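Long-range contacts in hypothetical protein TT1465 (PDB 1WEK), which is of unknown function but belongs to the SLOG clan of Rossmann-like proteins, with a parallel beta-sheet flanked by helices: residues P38-G44 against A132-L138; A54-Y59 against V80-R86; V165-R170 against L196-E202; A64-F70 against V207-K211; Y59-R63 against G87-A91. One frame throughout, in Å; residues are numbered along the deposited sequence.

Overall arrangement
Contacts 1 and 3 are strand pairs of one seven-stranded parallel sheet. They are joined through neighbouring strands 132-137 and 165-168, where Phe-137 N lies 2.8 Å from Phe-166 O. Contacts 2 and 5 follow each other along the pair of helices 53-68 and 79-90. They share Tyr-59, and their centres are about 7 Å apart. Contact 4 uses the end of helix 53-68 and sets it beside helix 203-211. Leu-61 of contact 5 packs on contacts 1 and 3, setting helix 53-68 on the sheet, and on Val-207 of contact 4. A phosphate ion, probably from the crystallisation liquor, lies near contact 1, about 6 Å from Gly-44 between nearest atoms.

Contact 1: residues P38-G44 against A132-L138; sequences PLVSVFG and AVGFVFL
Phe-43 and Phe-137 lie side by side and point the same way from two neighbouring parallel strands. Phe-43 can be followed outward. Its CB meets CD2 of Phe-137 and the carbonyl O of Val-136. Its CG is nearest Phe-137 CE2. Its CD1 stands over one face of the Phe-137 ring. Its CE1 reaches Phe-137 CE2 and CZ, and meets Phe-135 CD2 at 4.0 Å, where the two rings touch edge to edge. The Phe-43 and Phe-137 planes are only 7° apart, with centroids 4.6 Å apart, but they are slid so far that they barely overlap. In both residues CG is anti to the carbonyl carbon (chi1 -47° in Phe-43, -63° in Phe-137), which sends the rings off in the same direction. Ser-41 CB packs on Phe-135 CD2 on this same face. The Ser-41 hydroxyl bonds to the carbonyl of Phe-128.

A ladder of backbone bonds ties the strands. Ser-41 N donates to Gly-134 O, and Val-136 N to Ser-41 O. Phe-43 N then donates to Val-136 O at 2.8 Å. On the other face Val-42 CG1 meets Leu-138 CD1 at 3.9 Å.

The pair lies at the middle of the Rossmann-like sheet, between strands 71-74 and 165-168. Helix 142-156 packs on the phenylalanine face, and helix 79-90 on Val-42 and Leu-138.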
# COMPACT_ATOMS: atom_id res chain seq x y z
N PRO A 38 15.74 26.07 8.98
CA PRO A 38 14.87 25.72 10.10
C PRO A 38 13.51 26.33 9.74
O PRO A 38 13.45 27.46 9.23
CB PRO A 38 15.53 26.42 11.28
CG PRO A 38 16.96 26.45 10.88
CD PRO A 38 16.89 26.86 9.45
N LEU A 39 12.44 25.58 9.96
CA LEU A 39 11.12 26.07 9.62
C LEU A 39 10.29 26.46 10.83
O LEU A 39 10.19 25.72 11.82
CB LEU A 39 10.37 25.01 8.81
CG LEU A 39 11.05 24.58 7.50
CD1 LEU A 39 10.33 23.39 6.92
CD2 LEU A 39 11.04 25.73 6.52
N VAL A 40 9.70 27.65 10.73
CA VAL A 40 8.86 28.22 11.77
C VAL A 40 7.41 28.31 11.29
O VAL A 40 7.13 28.91 10.24
CB VAL A 40 9.35 29.64 12.12
CG1 VAL A 40 8.38 30.30 13.08
CG2 VAL A 40 10.75 29.56 12.74
N SER A 41 6.50 27.69 12.03
CA SER A 41 5.09 27.72 11.67
C SER A 41 4.50 29.00 12.22
O SER A 41 4.72 29.35 13.38
CB SER A 41 4.38 26.51 12.25
OG SER A 41 4.70 25.37 11.47
N VAL A 42 3.77 29.71 11.37
CA VAL A 42 3.19 30.99 11.74
C VAL A 42 1.70 31.04 11.42
O VAL A 42 1.26 30.61 10.36
CB VAL A 42 3.93 32.13 11.00
CG1 VAL A 42 3.47 33.49 11.50
CG2 VAL A 42 5.42 31.96 11.20
N PHE A 43 0.91 31.56 12.35
CA PHE A 43 -0.53 31.62 12.18
C PHE A 43 -1.14 32.98 12.46
O PHE A 43 -0.66 33.73 13.31
CB PHE A 43 -1.18 30.58 13.09
CG PHE A 43 -0.54 29.24 13.03
CD1 PHE A 43 0.58 28.96 13.82
CD2 PHE A 43 -1.01 28.26 12.16
CE1 PHE A 43 1.21 27.73 13.74
CE2 PHE A 43 -0.39 27.02 12.07
CZ PHE A 43 0.73 26.75 12.86
N GLY A 44 -2.22 33.29 11.76
CA GLY A 44 -2.89 34.55 11.96
C GLY A 44 -4.17 34.61 11.16
O GLY A 44 -4.40 33.77 10.28
N ALA A 132 8.67 21.70 12.46
CA ALA A 132 8.81 23.02 13.08
C ALA A 132 9.79 23.13 14.24
O ALA A 132 9.98 22.18 15.01
CB ALA A 132 7.44 23.52 13.54
N VAL A 133 10.41 24.30 14.36
CA VAL A 133 11.35 24.60 15.42
C VAL A 133 10.70 25.67 16.29
O VAL A 133 11.31 26.17 17.24
CB VAL A 133 12.69 25.15 14.87
CG1 VAL A 133 13.40 24.09 14.04
CG2 VAL A 133 12.44 26.38 14.02
N GLY A 134 9.46 26.02 15.96
CA GLY A 134 8.73 27.03 16.71
C GLY A 134 7.35 27.35 16.13
O GLY A 134 7.06 26.98 14.99
N PHE A 135 6.50 28.02 16.91
CA PHE A 135 5.15 28.39 16.49
C PHE A 135 4.82 29.80 16.96
O PHE A 135 5.01 30.13 18.13
CB PHE A 135 4.09 27.44 17.09
CG PHE A 135 4.35 26.00 16.81
CD1 PHE A 135 5.21 25.27 17.64
CD2 PHE A 135 3.79 25.39 15.70
CE1 PHE A 135 5.50 23.94 17.36
CE2 PHE A 135 4.08 24.05 15.40
CZ PHE A 135 4.94 23.33 16.23
N VAL A 136 4.33 30.63 16.04
CA VAL A 136 3.94 32.00 16.36
C VAL A 136 2.45 32.20 16.03
O VAL A 136 2.01 32.01 14.90
CB VAL A 136 4.77 33.03 15.56
CG1 VAL A 136 4.54 34.43 16.13
CG2 VAL A 136 6.28 32.67 15.62
N PHE A 137 1.68 32.60 17.02
CA PHE A 137 0.26 32.84 16.80
C PHE A 137 -0.10 34.33 16.84
O PHE A 137 0.01 34.98 17.88
CB PHE A 137 -0.56 32.04 17.81
CG PHE A 137 -0.37 30.54 17.66
CD1 PHE A 137 0.71 29.90 18.25
CD2 PHE A 137 -1.21 29.81 16.83
CE1 PHE A 137 0.97 28.55 18.01
CE2 PHE A 137 -0.96 28.44 16.58
CZ PHE A 137 0.14 27.82 17.17
N LEU A 138 -0.50 34.88 15.69
CA LEU A 138 -0.89 36.29 15.62
C LEU A 138 -2.41 36.37 15.74
O LEU A 138 -3.10 35.35 15.65
CB LEU A 138 -0.43 36.89 14.27
CG LEU A 138 1.08 37.08 14.11
CD1 LEU A 138 1.55 36.63 12.72
CD2 LEU A 138 1.42 38.54 14.34

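Contact 2: residues A54-Y59 against V80-R86; sequences AYEAGY and VMEAVNR
Tyr-55 lays its ring flat over the methyl of Ala-83. CB of Ala-83 sits 3.3 Å from the centroid of the Tyr-55 ring and only 4° off the ring normal. This is a close CH-pi contact, with all six ring carbons at nearly equal range from the methyl. The ring gets there because Tyr-55 CG is anti to the backbone N (chi1 -175°), which lays the side chain along the neighbouring helix.

At the far end of the ring, Arg-86 reaches the phenol oxygen. Its chain is extended from CG to NE, and NH1 donates a weak bond of 3.5 Å to Tyr-55 OH. The hydroxyl lies at the edge of the guanidinium, while the ring and guanidinium planes are steeply inclined to each other. The firmer partner of Arg-86 is Glu-90, in a salt bridge through NE. Further back along the same chain, Arg-86 CG touches the edge of the Tyr-59 ring at CE2, 3.8 Å away.

Between the tyrosines the backbones come close. Gly-58 has no side chain, and the axes of segments 54-59 and 80-86 come within 7.4 Å. Two CA-H...O contacts bridge the gap: Val-84 CA to Gly-58 O, and Tyr-59 CA to Ala-83 O, both 3.5 Å. At the start of the helices Ala-54 CB packs on Val-80 CG2 at 3.7 Å.

Segments 54-59 and 80-86 run in roughly the same direction, their axes 25° apart. Strand 71-74 links the two helices as an alpha-beta-alpha unit. Val-84 packs on that strand through Thr-74, and Val-80 reaches Leu-138 just past strand 132-137.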
# COMPACT_ATOMS: atom_id res chain seq x y z
N ALA A 54 -2.57 43.54 12.77
CA ALA A 54 -2.15 42.14 12.70
C ALA A 54 -1.40 41.87 11.41
O ALA A 54 -0.45 41.09 11.38
CB ALA A 54 -3.34 41.24 12.80
N TYR A 55 -1.81 42.53 10.33
CA TYR A 55 -1.18 42.32 9.04
C TYR A 55 0.22 42.92 9.02
O TYR A 55 1.18 42.27 8.62
CB TYR A 55 -2.02 42.97 7.94
CG TYR A 55 -1.52 42.70 6.55
CD1 TYR A 55 -2.09 41.70 5.77
CD2 TYR A 55 -0.46 43.44 6.01
CE1 TYR A 55 -1.64 41.44 4.48
CE2 TYR A 55 0.00 43.19 4.72
CZ TYR A 55 -0.59 42.19 3.96
OH TYR A 55 -0.14 41.93 2.69
N GLU A 56 0.33 44.17 9.45
CA GLU A 56 1.62 44.84 9.46
C GLU A 56 2.58 44.06 10.34
O GLU A 56 3.72 43.78 9.94
CB GLU A 56 1.48 46.29 9.95
CG GLU A 56 0.53 47.13 9.09
CD GLU A 56 0.73 46.90 7.59
OE1 GLU A 56 1.86 47.10 7.08
OE2 GLU A 56 -0.26 46.51 6.92
N ALA A 57 2.12 43.69 11.53
CA ALA A 57 2.96 42.94 12.46
C ALA A 57 3.40 41.64 11.79
O ALA A 57 4.55 41.22 11.90
CB ALA A 57 2.18 42.64 13.73
N GLY A 58 2.46 41.01 11.08
CA GLY A 58 2.76 39.76 10.40
C GLY A 58 3.82 39.99 9.33
O GLY A 58 4.73 39.16 9.15
N TYR A 59 3.71 41.12 8.62
CA TYR A 59 4.70 41.40 7.59
C TYR A 59 6.08 41.52 8.23
O TYR A 59 7.03 40.92 7.74
CB TYR A 59 4.36 42.67 6.81
CG TYR A 59 5.36 42.93 5.71
CD1 TYR A 59 6.58 43.56 5.98
CD2 TYR A 59 5.14 42.45 4.42
CE1 TYR A 59 7.55 43.70 5.00
CE2 TYR A 59 6.12 42.58 3.43
CZ TYR A 59 7.32 43.20 3.73
OH TYR A 59 8.31 43.27 2.79
N VAL A 80 -3.24 37.75 7.63
CA VAL A 80 -1.96 37.65 8.28
C VAL A 80 -1.05 36.60 7.67
O VAL A 80 0.18 36.73 7.71
CB VAL A 80 -2.11 37.37 9.79
CG1 VAL A 80 -0.74 37.36 10.45
CG2 VAL A 80 -2.98 38.43 10.43
N MSE A 81 -1.64 35.54 7.12
CA MSE A 81 -0.81 34.51 6.53
C MSE A 81 -0.13 35.14 5.33
O MSE A 81 1.08 35.03 5.17
CB MSE A 81 -1.65 33.29 6.14
CG MSE A 81 -2.27 32.57 7.35
SE MSE A 81 -3.57 31.20 6.83
CE MSE A 81 -5.11 32.37 6.61
N GLU A 82 -0.91 35.83 4.50
CA GLU A 82 -0.35 36.48 3.34
C GLU A 82 0.78 37.42 3.75
O GLU A 82 1.89 37.32 3.23
CB GLU A 82 -1.44 37.26 2.60
CG GLU A 82 -0.93 38.04 1.40
CD GLU A 82 -2.04 38.34 0.40
OE1 GLU A 82 -1.71 38.77 -0.72
OE2 GLU A 82 -3.22 38.14 0.73
N ALA A 83 0.51 38.32 4.70
CA ALA A 83 1.53 39.25 5.16
C ALA A 83 2.79 38.51 5.62
O ALA A 83 3.91 38.93 5.30
CB ALA A 83 0.99 40.11 6.30
N VAL A 84 2.62 37.42 6.37
CA VAL A 84 3.77 36.67 6.84
C VAL A 84 4.56 36.05 5.69
O VAL A 84 5.78 36.08 5.70
CB VAL A 84 3.37 35.53 7.80
CG1 VAL A 84 4.62 34.70 8.16
CG2 VAL A 84 2.73 36.11 9.07
N ASN A 85 3.87 35.47 4.70
CA ASN A 85 4.54 34.88 3.54
C ASN A 85 5.23 35.99 2.73
O ASN A 85 6.34 35.81 2.21
CB ASN A 85 3.55 34.18 2.61
CG ASN A 85 3.07 32.85 3.15
OD1 ASN A 85 1.87 32.65 3.35
ND2 ASN A 85 3.99 31.92 3.36
N ARG A 86 4.54 37.12 2.61
CA ARG A 86 5.06 38.26 1.87
C ARG A 86 6.34 38.82 2.49
O ARG A 86 7.31 39.08 1.79
CB ARG A 86 4.02 39.37 1.80
CG ARG A 86 4.36 40.47 0.80
CD ARG A 86 3.25 41.51 0.75
NE ARG A 86 3.44 42.48 -0.32
CZ ARG A 86 2.59 43.46 -0.59
NH1 ARG A 86 1.49 43.61 0.14
NH2 ARG A 86 2.84 44.30 -1.59

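Contact 3: residues V165-R170 against L196-E202; sequences VFLLDR and LFRLTDE
A beta-alpha-beta unit joins these segments: strand 165-168, helix 170-185 and strand 198-200, with the two strands parallel neighbours at the edge of the Rossmann-like sheet. Leu-167 is held through both its N and its O. Its N donates to Arg-198 O at 2.8 Å, and its O accepts from Thr-200 N in a nearly straight bond (173°).

Phe-166 and Arg-198 lie side by side. CE2 of the Phe-166 ring stands over one face of the Arg-198 guanidinium, offset toward its rim, and is 3.6 Å from NE. The two planes are 52° apart. Next along the same face, Leu-168 CD2 packs on Thr-200 CG2 at 3.6 Å. Thr-200 OG1 accepts from Glu-202 N in an ST turn and also bonds to Glu-205. On the opposite face Val-165 CG1 meets Phe-197 CB at 3.7 Å.

Beyond the strand ends, Asp-169 is the N-cap of helix 170-185, its OD1 bonded to Tyr-172 N. Asp-201 adds a second hold on that helix start. Its carboxylate stands nearly perpendicular to the Arg-170 guanidinium. Arg-170 N donates to OD1 of Asp-201 at 2.8 Å, arriving on the syn side, 28° out of the carboxylate plane.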
# COMPACT_ATOMS: atom_id res chain seq x y z
N VAL A 165 6.62 28.47 21.76
CA VAL A 165 5.28 28.86 21.31
C VAL A 165 5.06 30.31 21.74
O VAL A 165 5.20 30.65 22.91
CB VAL A 165 4.17 27.99 21.92
CG1 VAL A 165 2.82 28.59 21.55
CG2 VAL A 165 4.26 26.56 21.42
N PHE A 166 4.75 31.17 20.78
CA PHE A 166 4.52 32.57 21.09
C PHE A 166 3.15 33.05 20.64
O PHE A 166 2.62 32.59 19.63
CB PHE A 166 5.58 33.45 20.43
CG PHE A 166 6.96 33.22 20.94
CD1 PHE A 166 7.77 32.24 20.39
CD2 PHE A 166 7.46 34.00 21.98
CE1 PHE A 166 9.05 32.03 20.87
CE2 PHE A 166 8.74 33.80 22.46
CZ PHE A 166 9.54 32.82 21.90
N LEU A 167 2.57 33.99 21.39
CA LEU A 167 1.29 34.59 21.03
C LEU A 167 1.61 36.07 20.91
O LEU A 167 1.99 36.70 21.89
CB LEU A 167 0.25 34.41 22.13
CG LEU A 167 -0.01 33.02 22.71
CD1 LEU A 167 -1.33 33.07 23.43
CD2 LEU A 167 -0.05 31.94 21.61
N LEU A 168 1.46 36.61 19.71
CA LEU A 168 1.73 38.02 19.51
C LEU A 168 0.49 38.86 19.70
O LEU A 168 -0.59 38.53 19.21
CB LEU A 168 2.30 38.26 18.11
CG LEU A 168 3.82 38.13 18.02
CD1 LEU A 168 4.28 38.23 16.57
CD2 LEU A 168 4.45 39.24 18.87
N ASP A 169 0.67 39.97 20.43
CA ASP A 169 -0.37 40.94 20.74
C ASP A 169 -1.13 40.56 22.02
O ASP A 169 -2.20 39.95 21.96
CB ASP A 169 -1.35 41.11 19.58
CG ASP A 169 -2.32 42.25 19.81
OD1 ASP A 169 -2.72 42.45 20.99
OD2 ASP A 169 -2.68 42.94 18.82
N ARG A 170 -0.57 40.95 23.15
CA ARG A 170 -1.11 40.67 24.48
C ARG A 170 -2.59 40.95 24.70
O ARG A 170 -3.32 40.09 25.18
CB ARG A 170 -0.33 41.45 25.54
CG ARG A 170 1.15 41.14 25.60
CD ARG A 170 1.76 41.81 26.83
NE ARG A 170 2.46 40.84 27.66
CZ ARG A 170 3.75 40.53 27.53
NH1 ARG A 170 4.49 41.12 26.59
NH2 ARG A 170 4.28 39.61 28.32
N LEU A 196 3.84 26.83 28.68
CA LEU A 196 4.11 26.20 27.39
C LEU A 196 4.15 27.28 26.31
O LEU A 196 4.73 27.09 25.24
CB LEU A 196 3.01 25.19 27.04
CG LEU A 196 3.10 23.68 27.35
CD1 LEU A 196 4.38 23.32 28.09
CD2 LEU A 196 1.86 23.27 28.14
N PHE A 197 3.54 28.43 26.58
CA PHE A 197 3.55 29.51 25.61
C PHE A 197 3.97 30.83 26.24
O PHE A 197 3.91 31.00 27.46
CB PHE A 197 2.16 29.67 24.98
CG PHE A 197 1.08 30.00 25.97
CD1 PHE A 197 0.89 31.31 26.41
CD2 PHE A 197 0.25 29.00 26.49
CE1 PHE A 197 -0.09 31.62 27.33
CE2 PHE A 197 -0.74 29.30 27.42
CZ PHE A 197 -0.91 30.61 27.85
N ARG A 198 4.40 31.77 25.39
CA ARG A 198 4.83 33.08 25.84
C ARG A 198 4.01 34.14 25.13
O ARG A 198 3.84 34.08 23.91
CB ARG A 198 6.32 33.29 25.53
CG ARG A 198 7.25 32.44 26.39
CD ARG A 198 8.72 32.58 26.00
NE ARG A 198 9.20 33.96 26.04
CZ ARG A 198 10.45 34.32 25.76
NH1 ARG A 198 11.35 33.39 25.42
NH2 ARG A 198 10.82 35.60 25.78
N LEU A 199 3.51 35.10 25.88
CA LEU A 199 2.69 36.16 25.32
C LEU A 199 3.58 37.39 25.13
O LEU A 199 4.26 37.81 26.05
CB LEU A 199 1.53 36.45 26.27
CG LEU A 199 0.23 37.03 25.71
CD1 LEU A 199 0.00 36.59 24.30
CD2 LEU A 199 -0.92 36.58 26.59
N THR A 200 3.59 37.97 23.93
CA THR A 200 4.43 39.14 23.70
C THR A 200 3.91 40.08 22.64
O THR A 200 3.13 39.69 21.77
CB THR A 200 5.87 38.72 23.30
OG1 THR A 200 6.70 39.88 23.25
CG2 THR A 200 5.88 38.06 21.92
N ASP A 201 4.34 41.34 22.72
CA ASP A 201 3.94 42.37 21.76
C ASP A 201 5.05 42.66 20.76
O ASP A 201 4.82 43.34 19.75
CB ASP A 201 3.59 43.69 22.48
CG ASP A 201 2.20 43.69 23.08
OD1 ASP A 201 1.32 42.96 22.59
OD2 ASP A 201 1.97 44.44 24.04
N GLU A 202 6.25 42.15 21.03
CA GLU A 202 7.41 42.42 20.18
C GLU A 202 7.87 41.29 19.25
O GLU A 202 8.29 40.23 19.71
CB GLU A 202 8.56 42.85 21.07
CG GLU A 202 8.14 43.88 22.12
CD GLU A 202 9.03 43.86 23.35
OE1 GLU A 202 8.82 44.70 24.26
OE2 GLU A 202 9.94 43.00 23.42

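Contact 4: residues A64-F70 against V207-K211; sequences ALAEAGF and VQALK
Val-207 reaches helix 53-68 with both of its methyls. CG2 touches Ala-64 CB at 3.6 Å and also lies near Leu-65 CD2. CG1 rests on Ala-68 CB at 3.8 Å. The split follows from the valine torsion: CG1 is anti to the backbone N (chi1 180°) and CG2 is anti to the carbonyl carbon. Leu-65 and Leu-210 meet through single branches, with CD2 of Leu-65 3.6 Å from CD1 of Leu-210.

Phe-70 pushes the tip of its ring toward the last turn of the other helix. Its CZ meets Leu-210 CB at 3.7 Å. The same CZ lies 3.4 Å from Leu-210 O, which sits at the ring edge near its plane. The alkyl part of Lys-211 lies by Ala-68, its CD 4.0 Å from Ala-68 CB.

No hydrogen bond crosses here. The axes of segments 64-68 and 207-211 run in roughly the same direction, 29° apart; both helices lie on one side of the Rossmann-like sheet. Gly-69 ends the first helix in a Schellman motif, with positive phi. Phe-70 N bonds back to Leu-65 O at 2.7 Å, and this turn sets the ring against helix 203-211. Farther out, Phe-70 and Leu-210 both pack on Val-40 of strand 39-43, and Phe-70 also on Pro-38.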
# COMPACT_ATOMS: atom_id res chain seq x y z
N ALA A 64 11.50 39.52 9.40
CA ALA A 64 12.54 39.29 10.40
C ALA A 64 13.05 37.84 10.38
O ALA A 64 14.26 37.60 10.39
CB ALA A 64 12.04 39.64 11.76
N LEU A 65 12.13 36.89 10.35
CA LEU A 65 12.53 35.48 10.35
C LEU A 65 13.41 35.12 9.15
O LEU A 65 14.41 34.42 9.29
CB LEU A 65 11.30 34.60 10.38
CG LEU A 65 10.51 34.69 11.69
CD1 LEU A 65 9.08 34.19 11.45
CD2 LEU A 65 11.22 33.88 12.76
N ALA A 66 13.05 35.61 7.97
CA ALA A 66 13.84 35.36 6.76
C ALA A 66 15.23 35.94 6.95
O ALA A 66 16.24 35.30 6.65
CB ALA A 66 13.17 36.02 5.57
N GLU A 67 15.29 37.17 7.46
CA GLU A 67 16.56 37.83 7.68
C GLU A 67 17.43 36.99 8.61
O GLU A 67 18.62 36.75 8.33
CB GLU A 67 16.34 39.23 8.28
CG GLU A 67 15.97 40.30 7.26
CD GLU A 67 15.49 41.60 7.92
OE1 GLU A 67 15.28 42.61 7.21
OE2 GLU A 67 15.31 41.60 9.15
N ALA A 68 16.84 36.51 9.71
CA ALA A 68 17.55 35.69 10.68
C ALA A 68 17.92 34.31 10.13
O ALA A 68 18.69 33.56 10.75
CB ALA A 68 16.71 35.53 11.94
N GLY A 69 17.38 33.97 8.98
CA GLY A 69 17.69 32.68 8.40
C GLY A 69 16.65 31.59 8.50
O GLY A 69 16.95 30.43 8.20
N PHE A 70 15.43 31.91 8.93
CA PHE A 70 14.37 30.89 9.01
C PHE A 70 13.46 30.93 7.79
O PHE A 70 13.38 31.94 7.08
CB PHE A 70 13.47 31.09 10.24
CG PHE A 70 14.18 31.01 11.54
CD1 PHE A 70 14.71 32.16 12.13
CD2 PHE A 70 14.35 29.79 12.18
CE1 PHE A 70 15.40 32.09 13.32
CE2 PHE A 70 15.04 29.71 13.38
CZ PHE A 70 15.57 30.85 13.96
N VAL A 207 11.75 36.48 17.35
CA VAL A 207 12.87 36.10 16.51
C VAL A 207 14.11 35.82 17.35
O VAL A 207 14.84 34.87 17.08
CB VAL A 207 13.19 37.19 15.48
CG1 VAL A 207 14.36 36.75 14.63
CG2 VAL A 207 11.95 37.45 14.62
N GLN A 208 14.35 36.64 18.37
CA GLN A 208 15.51 36.47 19.24
C GLN A 208 15.48 35.11 19.96
O GLN A 208 16.50 34.44 20.05
CB GLN A 208 15.56 37.61 20.27
CG GLN A 208 16.60 37.42 21.38
CD GLN A 208 16.81 38.67 22.22
OE1 GLN A 208 17.34 39.68 21.73
NE2 GLN A 208 16.41 38.62 23.48
N ALA A 209 14.31 34.73 20.46
CA ALA A 209 14.15 33.46 21.16
C ALA A 209 14.40 32.29 20.21
O ALA A 209 15.01 31.30 20.60
CB ALA A 209 12.75 33.35 21.74
N LEU A 210 13.92 32.41 18.98
CA LEU A 210 14.11 31.36 17.99
C LEU A 210 15.57 31.27 17.55
O LEU A 210 16.07 30.18 17.25
CB LEU A 210 13.22 31.61 16.77
CG LEU A 210 11.72 31.54 17.03
CD1 LEU A 210 10.97 32.00 15.79
CD2 LEU A 210 11.31 30.12 17.40
N LYS A 211 16.26 32.41 17.49
CA LYS A 211 17.66 32.40 17.09
C LYS A 211 18.46 31.72 18.20
O LYS A 211 19.34 30.91 17.94
CB LYS A 211 18.18 33.82 16.89
CG LYS A 211 17.50 34.57 15.76
CD LYS A 211 17.91 36.02 15.72
CE LYS A 211 19.38 36.19 15.38
NZ LYS A 211 19.73 37.64 15.25

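Contact 5: residues Y59-R63 against G87-A91; sequences YRLGR and GAYEA
This is a close helix-helix contact built on glycines, where the middle of helix 53-68 passes the C-terminal end of helix 79-90. Gly-62 and Gly-87 bring the two backbones together: CA of Arg-63 and CA of Gly-87 are 4.1 Å apart. Round these glycines main chain meets main chain. Arg-63 CA approaches Gly-87 O at 3.3 Å in a CA-H...O contact, and Gly-87 CA makes another to Tyr-59 O. Gly-87 has no side chain, and its CA lies directly against the backbone of 59-63.

That CA also lies under the Tyr-59 ring. It is 3.7 Å from the ring centroid and 20° off the normal, a CH-pi contact displaced toward the rim. The ring ends in a polar grip. Tyr-59 OH donates to Glu-90 OE1 at 2.6 Å, nearly in line with the C-O bond, while the ring and carboxylate planes stand 60° apart. A water donates to the same hydroxyl and to Gly-87 O, at 3.0 Å from the latter. Ala-91 CB closes the far end near Arg-63 O, at 4.1 Å.

Leu-61, facing away from helix 79-90, packs on Val-207 of helix 203-211 and on Val-42 and Val-136 of the sheet. Tyr-89 turns instead toward the loop with Tyr-111 and Thr-113.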
# COMPACT_ATOMS: atom_id res chain seq x y z
N TYR A 59 3.71 41.12 8.62
CA TYR A 59 4.70 41.40 7.59
C TYR A 59 6.08 41.52 8.23
O TYR A 59 7.03 40.92 7.74
CB TYR A 59 4.36 42.67 6.81
CG TYR A 59 5.36 42.93 5.71
CD1 TYR A 59 6.58 43.56 5.98
CD2 TYR A 59 5.14 42.45 4.42
CE1 TYR A 59 7.55 43.70 5.00
CE2 TYR A 59 6.12 42.58 3.43
CZ TYR A 59 7.32 43.20 3.73
OH TYR A 59 8.31 43.27 2.79
N ARG A 60 6.18 42.25 9.34
CA ARG A 60 7.45 42.43 10.04
C ARG A 60 8.05 41.11 10.53
O ARG A 60 9.25 40.88 10.40
CB ARG A 60 7.29 43.39 11.24
CG ARG A 60 6.88 44.83 10.90
CD ARG A 60 7.40 45.81 11.96
NE ARG A 60 6.80 45.59 13.27
CZ ARG A 60 7.41 45.77 14.44
NH1 ARG A 60 8.68 46.17 14.49
NH2 ARG A 60 6.75 45.56 15.57
N LEU A 61 7.21 40.24 11.11
CA LEU A 61 7.64 38.93 11.60
C LEU A 61 8.19 38.12 10.44
O LEU A 61 9.27 37.54 10.53
CB LEU A 61 6.46 38.16 12.19
CG LEU A 61 6.58 37.24 13.40
CD1 LEU A 61 5.64 36.08 13.21
CD2 LEU A 61 7.99 36.76 13.61
N GLY A 62 7.42 38.07 9.35
CA GLY A 62 7.84 37.32 8.18
C GLY A 62 9.19 37.79 7.68
O GLY A 62 10.07 36.98 7.41
N ARG A 63 9.35 39.10 7.56
CA ARG A 63 10.61 39.68 7.11
C ARG A 63 11.76 39.40 8.10
O ARG A 63 12.89 39.09 7.68
CB ARG A 63 10.44 41.19 6.92
CG ARG A 63 11.74 41.93 6.72
CD ARG A 63 11.70 43.26 7.43
NE ARG A 63 11.11 44.31 6.61
CZ ARG A 63 10.40 45.33 7.09
NH1 ARG A 63 10.16 45.44 8.39
NH2 ARG A 63 9.96 46.26 6.26
N GLY A 87 6.32 39.02 3.80
CA GLY A 87 7.49 39.54 4.46
C GLY A 87 8.69 38.66 4.20
O GLY A 87 9.79 39.16 3.94
N ALA A 88 8.47 37.36 4.26
CA ALA A 88 9.53 36.38 4.04
C ALA A 88 9.95 36.39 2.58
O ALA A 88 11.13 36.53 2.25
CB ALA A 88 9.04 35.00 4.42
N TYR A 89 8.96 36.23 1.71
CA TYR A 89 9.19 36.22 0.27
C TYR A 89 10.03 37.41 -0.16
O TYR A 89 11.09 37.25 -0.75
CB TYR A 89 7.86 36.26 -0.47
CG TYR A 89 7.98 35.91 -1.93
CD1 TYR A 89 8.19 34.59 -2.33
CD2 TYR A 89 7.81 36.87 -2.92
CE1 TYR A 89 8.22 34.22 -3.66
CE2 TYR A 89 7.84 36.52 -4.27
CZ TYR A 89 8.04 35.19 -4.63
OH TYR A 89 8.02 34.81 -5.95
N GLU A 90 9.54 38.60 0.16
CA GLU A 90 10.24 39.81 -0.24
C GLU A 90 11.62 40.01 0.37
O GLU A 90 12.38 40.83 -0.12
CB GLU A 90 9.36 41.03 -0.00
CG GLU A 90 8.21 41.11 -1.00
CD GLU A 90 7.22 42.22 -0.66
OE1 GLU A 90 7.42 42.89 0.37
OE2 GLU A 90 6.25 42.41 -1.42
N ALA A 91 11.94 39.27 1.43
CA ALA A 91 13.27 39.40 2.03
C ALA A 91 14.13 38.26 1.51
O ALA A 91 15.23 38.01 2.01
CB ALA A 91 13.21 39.36 3.56
O HOH W 1 10.44 41.94 3.12